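Local coordinates for putative cathepsin d (Ixodes ricinus, PDB 5N7Q), which probably cleaves proteins as a pepsin-like aspartic endopeptidase, a cathepsin D of the tick held here in complex with the inhibitor pepstatin A, at residues A[20-25]-A[93-98]; A[44-49]-A[105-110]. All blocks are in the same frame, centred on the assembly; numbering follows the deposited sequence.

Contact 1 (A[20-25]-A[93-98]); sequences GPISIG and CRIGSA
Arg94 runs alongside Ser23 to Gly25, where NH1 and NH2 both point end-on at one carbonyl oxygen, with NH1 2.7 Å and NH2 2.9 Å from Gly25 O. That oxygen lies in the guanidinium plane; NH1 meets it in the carbonyl plane, whereas NH2 stands 40° out of the carbonyl plane. The arginine chain is extended from CG to NE, passing Ser23 OG, which is 3.3 Å from Arg94 CB, and chi4 of 73° then turns the guanidinium toward Gly25. Ser23 OG, lodged between its backbone N and carbonyl carbon, also accepts from Arg94 NH1 at 3.1 Å. Beneath these side chains Ser23 and Arg94 form an antiparallel hydrogen-bonded pair through two backbone bonds. On the other face Ile24 CD1 rests 3.9 Å from Cys93 SG, and Ile22 CG2 meets Ile95 CG1 at 4.1 Å. Where the strands part, a water links Pro21 O to Gly96 N in the type II' turn 95-98. The side chains meeting on the Ile24 and Cys93 face are thus apolar, while on the other NH1 bonds both to a hydroxyl and to a carbonyl; the cationic guanidinium probably polarises Gly25 O, although Lys99 brings a like charge close to Arg94 NE.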
loop_
_atom_site.group_PDB
_atom_site.type_symbol
_atom_site.label_atom_id
_atom_site.label_comp_id
_atom_site.label_asym_id
_atom_site.label_seq_id
_atom_site.Cartn_x
_atom_site.Cartn_y
_atom_site.Cartn_z
ATOM N N GLY A 20 -6.773 -8.901 -1.269
ATOM C CA GLY A 20 -6.833 -10.325 -0.945
ATOM C C GLY A 20 -7.984 -10.681 -0.024
ATOM O O GLY A 20 -8.602 -9.802 0.596
ATOM N N PRO A 21 -8.273 -11.959 0.082
ATOM C CA PRO A 21 -9.371 -12.422 0.905
ATOM C C PRO A 21 -9.125 -12.450 2.413
ATOM O O PRO A 21 -8.037 -12.768 2.872
ATOM C CB PRO A 21 -9.590 -13.842 0.390
ATOM C CG PRO A 21 -8.217 -14.281 0.019
ATOM C CD PRO A 21 -7.633 -13.074 -0.638
ATOM N N ILE A 22 -10.181 -12.114 3.153
ATOM C CA ILE A 22 -10.213 -12.323 4.605
ATOM C C ILE A 22 -11.602 -12.810 4.937
ATOM O O ILE A 22 -12.498 -12.692 4.127
ATOM C CB ILE A 22 -9.859 -11.065 5.455
ATOM C CG1 ILE A 22 -10.903 -9.939 5.330
ATOM C CG2 ILE A 22 -8.457 -10.558 5.105
ATOM C CD1 ILE A 22 -10.724 -8.780 6.307
ATOM N N SER A 23 -11.751 -13.332 6.141
ATOM C CA SER A 23 -13.100 -13.523 6.678
ATOM C C SER A 23 -13.225 -12.940 8.044
ATOM O O SER A 23 -12.230 -12.763 8.769
ATOM C CB SER A 23 -13.519 -15.000 6.684
ATOM O OG SER A 23 -12.899 -15.756 7.704
ATOM N N ILE A 24 -14.481 -12.621 8.386
ATOM C CA ILE A 24 -14.840 -12.091 9.689
ATOM C C ILE A 24 -15.986 -12.939 10.226
ATOM O O ILE A 24 -16.918 -13.252 9.500
ATOM C CB ILE A 24 -15.308 -10.623 9.602
ATOM C CG1 ILE A 24 -14.287 -9.722 8.873
ATOM C CG2 ILE A 24 -15.667 -10.077 10.979
ATOM C CD1 ILE A 24 -12.990 -9.404 9.595
ATOM N N GLY A 25 -15.934 -13.268 11.512
ATOM C CA GLY A 25 -17.132 -13.764 12.223
ATOM C C GLY A 25 -17.257 -15.261 12.172
ATOM O O GLY A 25 -16.452 -15.970 11.556
ATOM N N CYS A 93 -11.170 -12.407 13.032
ATOM C CA CYS A 93 -10.674 -12.076 11.682
ATOM C C CYS A 93 -9.719 -13.185 11.253
ATOM O O CYS A 93 -8.826 -13.563 12.019
ATOM C CB CYS A 93 -9.918 -10.746 11.701
ATOM S SG CYS A 93 -9.178 -10.261 10.108
ATOM N N ARG A 94 -9.951 -13.743 10.070
ATOM C CA ARG A 94 -9.117 -14.824 9.544
ATOM C C ARG A 94 -8.365 -14.400 8.304
ATOM O O ARG A 94 -8.941 -13.857 7.361
ATOM C CB ARG A 94 -9.966 -16.054 9.200
ATOM C CG ARG A 94 -10.712 -16.593 10.392
ATOM C CD ARG A 94 -11.498 -17.835 10.034
ATOM N NE ARG A 94 -12.467 -18.151 11.065
ATOM C CZ ARG A 94 -13.596 -17.471 11.281
ATOM N NH1 ARG A 94 -13.938 -16.404 10.536
ATOM N NH2 ARG A 94 -14.415 -17.882 12.246
ATOM N N ILE A 95 -7.071 -14.716 8.324
ATOM C CA ILE A 95 -6.160 -14.568 7.194
ATOM C C ILE A 95 -5.480 -15.923 7.000
ATOM O O ILE A 95 -4.776 -16.400 7.889
ATOM C CB ILE A 95 -5.078 -13.516 7.463
ATOM C CG1 ILE A 95 -5.712 -12.132 7.640
ATOM C CG2 ILE A 95 -4.027 -13.545 6.354
ATOM C CD1 ILE A 95 -4.745 -11.078 8.145
ATOM N N GLY A 96 -5.782 -16.584 5.890
ATOM C CA GLY A 96 -5.355 -17.966 5.696
ATOM C C GLY A 96 -5.801 -18.805 6.885
ATOM O O GLY A 96 -6.978 -18.738 7.274
ATOM N N SER A 97 -4.880 -19.557 7.477
ATOM C CA SER A 97 -5.190 -20.392 8.638
ATOM C C SER A 97 -5.023 -19.656 9.970
ATOM O O SER A 97 -5.205 -20.253 11.037
ATOM C CB SER A 97 -4.338 -21.676 8.609
ATOM O OG SER A 97 -2.987 -21.365 8.861
ATOM N N ALA A 98 -4.708 -18.363 9.936
ATOM C CA ALA A 98 -4.602 -17.575 11.156
ATOM C C ALA A 98 -5.996 -17.167 11.612
ATOM O O ALA A 98 -6.756 -16.644 10.814
ATOM C CB ALA A 98 -3.752 -16.336 10.949
HETATM O O HOH W 1 -7.016 -15.548 3.473
#

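Contact 2 (A[44-49]-A[105-110]); sequences LPSSKC and LGEALV
Ser46 and Glu107 meet through a short side-chain bond just where strand 44-45 gives way to a turn: Ser46 OG donates to Glu107 OE1 at 2.7 Å, on the anti side of the carboxylate and 23° out of its plane. The same hydroxyl accepts from Lys48 N at 3.0 Å, closing an ST turn, so one oxygen ties the carboxylate to the backbone of the type I turn 46-49. Its place follows from chi1 of -173°, which sets OG anti to the backbone N. Glu107 reaches across with its chain extended beyond CG. A water donates to Glu107 OE1 and accepts from Ser47 OG and Lys48 NZ; the lysine nitrogen itself stays 4.9 Å from Glu107 OE1, and the opposite charges are bridged through water. Glu107 OE2 is held by Ser89 OG, so both carboxylate oxygens of this buried residue have partners, which would probably stabilise its ionised form.

The backbones run parallel. Gly106 O receives Leu44 N almost in line with its C=O bond, Leu44 O accepts from Ala108 N at 2.8 Å, and Ala108 O takes Ser46 N. Leu44 CD1 touches Leu105 CD1 at 4.1 Å, while Leu109 CD2 packs against Ser46 CB and Lys48 CB. Cys49 SG, disulfide-bonded to Cys54, lies 3.5 Å from Leu109 O.

Strand 103-112 is flanked by strand 42-45 and the antiparallel strand 82-95, whose Phe87 touches Glu107 and Leu109; Leu109 and Val110 form a classic beta bulge opposite Glu85. Leu44 meanwhile packs on Phe31 and Val33 of strand 29-36.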
loop_
_atom_site.group_PDB
_atom_site.type_symbol
_atom_site.label_atom_id
_atom_site.label_comp_id
_atom_site.label_asym_id
_atom_site.label_seq_id
_atom_site.Cartn_x
_atom_site.Cartn_y
_atom_site.Cartn_z
ATOM N N LEU A 44 -14.851 -2.571 6.891
ATOM C CA LEU A 44 -15.673 -3.265 5.889
ATOM C C LEU A 44 -17.027 -2.583 5.817
ATOM O O LEU A 44 -17.451 -1.943 6.795
ATOM C CB LEU A 44 -15.859 -4.733 6.265
ATOM C CG LEU A 44 -14.589 -5.593 6.239
ATOM C CD1 LEU A 44 -14.834 -6.890 6.952
ATOM C CD2 LEU A 44 -14.062 -5.766 4.816
ATOM N N PRO A 45 -17.738 -2.728 4.676
ATOM C CA PRO A 45 -19.098 -2.162 4.613
ATOM C C PRO A 45 -20.045 -2.863 5.587
ATOM O O PRO A 45 -19.986 -4.065 5.727
ATOM C CB PRO A 45 -19.527 -2.459 3.160
ATOM C CG PRO A 45 -18.235 -2.774 2.424
ATOM C CD PRO A 45 -17.413 -3.472 3.454
ATOM N N SER A 46 -20.909 -2.102 6.250
ATOM C CA SER A 46 -21.861 -2.667 7.228
ATOM C C SER A 46 -23.148 -3.176 6.568
ATOM O O SER A 46 -23.653 -2.536 5.662
ATOM C CB SER A 46 -22.266 -1.569 8.191
ATOM O OG SER A 46 -23.038 -2.078 9.241
ATOM N N SER A 47 -23.735 -4.245 7.089
ATOM C CA SER A 47 -25.101 -4.630 6.709
ATOM C C SER A 47 -26.137 -3.574 7.123
ATOM O O SER A 47 -27.245 -3.593 6.609
ATOM C CB SER A 47 -25.498 -5.946 7.332
ATOM O OG SER A 47 -25.441 -5.913 8.738
ATOM N N LYS A 48 -25.775 -2.678 8.039
ATOM C CA LYS A 48 -26.658 -1.555 8.427
ATOM C C LYS A 48 -26.682 -0.444 7.358
ATOM O O LYS A 48 -27.418 0.529 7.495
ATOM C CB LYS A 48 -26.194 -0.949 9.747
ATOM C CG LYS A 48 -26.543 -1.713 11.014
ATOM C CD LYS A 48 -26.076 -3.138 11.038
ATOM C CE LYS A 48 -26.453 -3.843 12.340
ATOM N NZ LYS A 48 -26.149 -5.284 12.165
ATOM N N CYS A 49 -25.871 -0.589 6.311
ATOM C CA CYS A 49 -25.728 0.402 5.232
ATOM C C CYS A 49 -26.439 -0.136 3.998
ATOM O O CYS A 49 -26.210 -1.273 3.612
ATOM C CB CYS A 49 -24.227 0.604 4.967
ATOM S SG CYS A 49 -23.833 1.629 3.547
ATOM N N LEU A 105 -12.926 -3.876 14.175
ATOM C CA LEU A 105 -13.111 -3.439 12.798
ATOM C C LEU A 105 -14.113 -2.308 12.750
ATOM O O LEU A 105 -15.045 -2.216 13.579
ATOM C CB LEU A 105 -13.590 -4.580 11.884
ATOM C CG LEU A 105 -14.996 -5.180 12.094
ATOM C CD1 LEU A 105 -15.650 -5.683 10.820
ATOM C CD2 LEU A 105 -14.983 -6.309 13.113
ATOM N N GLY A 106 -13.965 -1.470 11.737
ATOM C CA GLY A 106 -14.959 -0.446 11.449
ATOM C C GLY A 106 -16.068 -0.993 10.564
ATOM O O GLY A 106 -15.797 -1.635 9.544
ATOM N N GLU A 107 -17.318 -0.754 10.965
ATOM C CA GLU A 107 -18.468 -1.021 10.113
ATOM C C GLU A 107 -18.780 0.275 9.407
ATOM O O GLU A 107 -19.292 1.236 10.007
ATOM C CB GLU A 107 -19.673 -1.467 10.933
ATOM C CG GLU A 107 -19.484 -2.750 11.712
ATOM C CD GLU A 107 -20.802 -3.466 11.986
ATOM O OE1 GLU A 107 -21.666 -3.495 11.086
ATOM O OE2 GLU A 107 -20.945 -4.049 13.083
ATOM N N ALA A 108 -18.492 0.318 8.116
ATOM C CA ALA A 108 -18.632 1.542 7.323
ATOM C C ALA A 108 -20.083 1.808 6.934
ATOM O O ALA A 108 -20.770 0.915 6.443
ATOM C CB ALA A 108 -17.758 1.427 6.092
ATOM N N LEU A 109 -20.530 3.030 7.209
ATOM C CA LEU A 109 -21.835 3.542 6.780
ATOM C C LEU A 109 -21.753 4.568 5.669
ATOM O O LEU A 109 -22.675 4.629 4.847
ATOM C CB LEU A 109 -22.591 4.141 7.975
ATOM C CG LEU A 109 -22.802 3.232 9.176
ATOM C CD1 LEU A 109 -23.506 3.996 10.296
ATOM C CD2 LEU A 109 -23.614 2.009 8.798
ATOM N N VAL A 110 -20.703 5.393 5.668
ATOM C CA VAL A 110 -20.547 6.436 4.657
ATOM C C VAL A 110 -19.133 6.339 4.098
ATOM O O VAL A 110 -18.161 6.360 4.839
ATOM C CB VAL A 110 -20.851 7.837 5.238
ATOM C CG1 VAL A 110 -20.641 8.938 4.202
ATOM C CG2 VAL A 110 -22.296 7.891 5.731
HETATM O O HOH W 2 -23.496 -5.572 11.068
#

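Contacts 1 and 2 are centred about 17 Å apart and come together where Ile24 CG1 lies 3.5 Å from Leu44 CD1, a packing contact between strands 17-24 and 42-45. They also share a sheet connection, since strand 82-95, which pairs with 17-24 in contact 1, is the antiparallel neighbour of strand 103-112 in contact 2. Along the chain their segments alternate. Contact 1 is the nearer to the catalytic machinery: the side chain of Ile22 is about 12 Å from that of Asp36, a predicted active-site aspartate. Contact 2 lies away from the annotated sites, at the Cys49-Cys54 disulfide.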